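Local atomic coordinates of probable hydrogenase maturation factor HypB (Methanocaldococcus jannaschii, PDB entry 2HF9), a protein that probably hydrolyses GTP at a low intrinsic rate to support nickel insertion during the maturation of [NiFe] hydrogenases. Residues 24-27 with 28-32. Numbering follows the deposited sequence.
Sequences RLAD and KNRKL
Asp-27 and Arg-30, one turn apart on helix 18-35, are joined by a salt bridge in which NH2 of Arg-30 gives a nearly straight hydrogen bond to OD1 of Asp-27 (2.8 Å, N-H...O 170°). The carboxylate oxygen lies at the edge of the guanidinium, in its plane, whereas NH2 meets OD1 on the anti side, tilted out of the carboxylate plane; the two planes are 68° apart, and the bond runs from one nitrogen to one oxygen. A bend at chi3 (-57°) folds the arginine back toward the preceding turn. There Ala-26 O lies over one face of the guanidinium, 3.7 Å above its plane and offset toward the rim, and NH2 comes within 3.7 Å of the CB of Ala-26. The same NH2 forms a salt bridge with Asp-137, while NH1 donates to the carbonyl of Thr-140. With an alanine here, Asp-27 and Asp-137 would probably lose the positive charge they share, and the Thr-140 carbonyl this donor. The backbone carries the regular i to i+4 bonds of the helix, among them Arg-30 N to Ala-26 O at 3.0 Å. Toward helix 104-111, ND2 of the buried Asn-29 bonds to the carbonyls of Ala-104 and Leu-138, and Leu-25 packs on Ala-104 and on His-105, a zinc ligand. Helix 18-35 is thus held against helix 104-111 and the 137-140 segment that leads into strand 142-148 of the parallel sheet.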
loop_
_atom_site.group_PDB
_atom_site.type_symbol
_atom_site.label_atom_id
_atom_site.label_comp_id
_atom_site.label_asym_id
_atom_site.label_seq_id
_atom_site.Cartn_x
_atom_site.Cartn_y
_atom_site.Cartn_z
ATOM N N ARG A 24 -20.302 -0.352 17.210
ATOM C CA ARG A 24 -21.312 0.495 17.853
ATOM C C ARG A 24 -21.312 1.901 17.255
ATOM O O ARG A 24 -22.370 2.454 16.953
ATOM C CB ARG A 24 -21.081 0.588 19.369
ATOM C CG ARG A 24 -21.277 -0.711 20.148
ATOM C CD ARG A 24 -21.447 -0.453 21.652
ATOM N NE ARG A 24 -20.431 0.449 22.203
ATOM C CZ ARG A 24 -19.336 0.058 22.855
ATOM N NH1 ARG A 24 -19.089 -1.232 23.054
ATOM N NH2 ARG A 24 -18.482 0.963 23.313
ATOM N N LEU A 25 -20.118 2.466 17.083
ATOM C CA LEU A 25 -19.976 3.821 16.559
ATOM C C LEU A 25 -20.316 3.888 15.073
ATOM O O LEU A 25 -20.875 4.879 14.606
ATOM C CB LEU A 25 -18.569 4.364 16.826
ATOM C CG LEU A 25 -18.187 4.574 18.296
ATOM C CD1 LEU A 25 -16.834 5.247 18.399
ATOM C CD2 LEU A 25 -19.242 5.389 19.044
ATOM N N ALA A 26 -19.977 2.823 14.345
ATOM C CA ALA A 26 -20.319 2.697 12.928
ATOM C C ALA A 26 -21.830 2.689 12.709
ATOM O O ALA A 26 -22.335 3.355 11.806
ATOM C CB ALA A 26 -19.690 1.443 12.342
ATOM N N ASP A 27 -22.547 1.943 13.546
ATOM C CA ASP A 27 -24.006 1.871 13.456
ATOM C C ASP A 27 -24.645 3.215 13.774
ATOM O O ASP A 27 -25.632 3.598 13.148
ATOM C CB ASP A 27 -24.560 0.772 14.368
ATOM C CG ASP A 27 -24.325 -0.625 13.814
ATOM O OD1 ASP A 27 -24.087 -0.765 12.593
ATOM O OD2 ASP A 27 -24.381 -1.592 14.605
ATOM N N LYS A 28 -24.064 3.926 14.740
ATOM C CA LYS A 28 -24.501 5.274 15.101
ATOM C C LYS A 28 -24.258 6.277 13.969
ATOM O O LYS A 28 -25.107 7.135 13.702
ATOM C CB LYS A 28 -23.819 5.727 16.394
ATOM C CG LYS A 28 -24.266 4.919 17.608
ATOM C CD LYS A 28 -23.479 5.262 18.861
ATOM C CE LYS A 28 -23.916 4.370 20.021
ATOM N NZ LYS A 28 -25.336 4.612 20.430
ATOM N N ASN A 29 -23.105 6.152 13.310
ATOM C CA ASN A 29 -22.789 6.946 12.121
ATOM C C ASN A 29 -23.807 6.718 11.005
ATOM O O ASN A 29 -24.297 7.679 10.417
ATOM C CB ASN A 29 -21.378 6.635 11.597
ATOM C CG ASN A 29 -20.272 7.083 12.546
ATOM O OD1 ASN A 29 -20.509 7.793 13.529
ATOM N ND2 ASN A 29 -19.042 6.665 12.242
ATOM N N ARG A 30 -24.114 5.447 10.722
ATOM C CA ARG A 30 -25.086 5.086 9.681
ATOM C C ARG A 30 -26.475 5.639 9.982
ATOM O O ARG A 30 -27.141 6.167 9.094
ATOM C CB ARG A 30 -25.163 3.568 9.483
ATOM C CG ARG A 30 -24.474 3.063 8.217
ATOM C CD ARG A 30 -24.608 1.552 8.043
ATOM N NE ARG A 30 -24.086 0.824 9.200
ATOM C CZ ARG A 30 -22.819 0.442 9.350
ATOM N NH1 ARG A 30 -21.919 0.699 8.409
ATOM N NH2 ARG A 30 -22.456 -0.206 10.445
ATOM N N LYS A 31 -26.896 5.523 11.240
ATOM C CA LYS A 31 -28.170 6.077 11.685
ATOM C C LYS A 31 -28.218 7.599 11.507
ATOM O O LYS A 31 -29.209 8.134 11.005
ATOM C CB LYS A 31 -28.474 5.625 13.131
ATOM C CG LYS A 31 -29.617 6.339 13.900
ATOM C CD LYS A 31 -30.843 6.752 13.063
ATOM C CE LYS A 31 -31.401 5.647 12.180
ATOM N NZ LYS A 31 -31.901 6.232 10.902
ATOM N N LEU A 32 -27.138 8.285 11.883
ATOM C CA LEU A 32 -27.049 9.736 11.710
ATOM C C LEU A 32 -27.139 10.126 10.234
ATOM O O LEU A 32 -27.844 11.072 9.874
ATOM C CB LEU A 32 -25.763 10.290 12.342
ATOM C CG LEU A 32 -25.453 11.785 12.169
ATOM C CD1 LEU A 32 -26.455 12.671 12.910
ATOM C CD2 LEU A 32 -24.024 12.101 12.611
#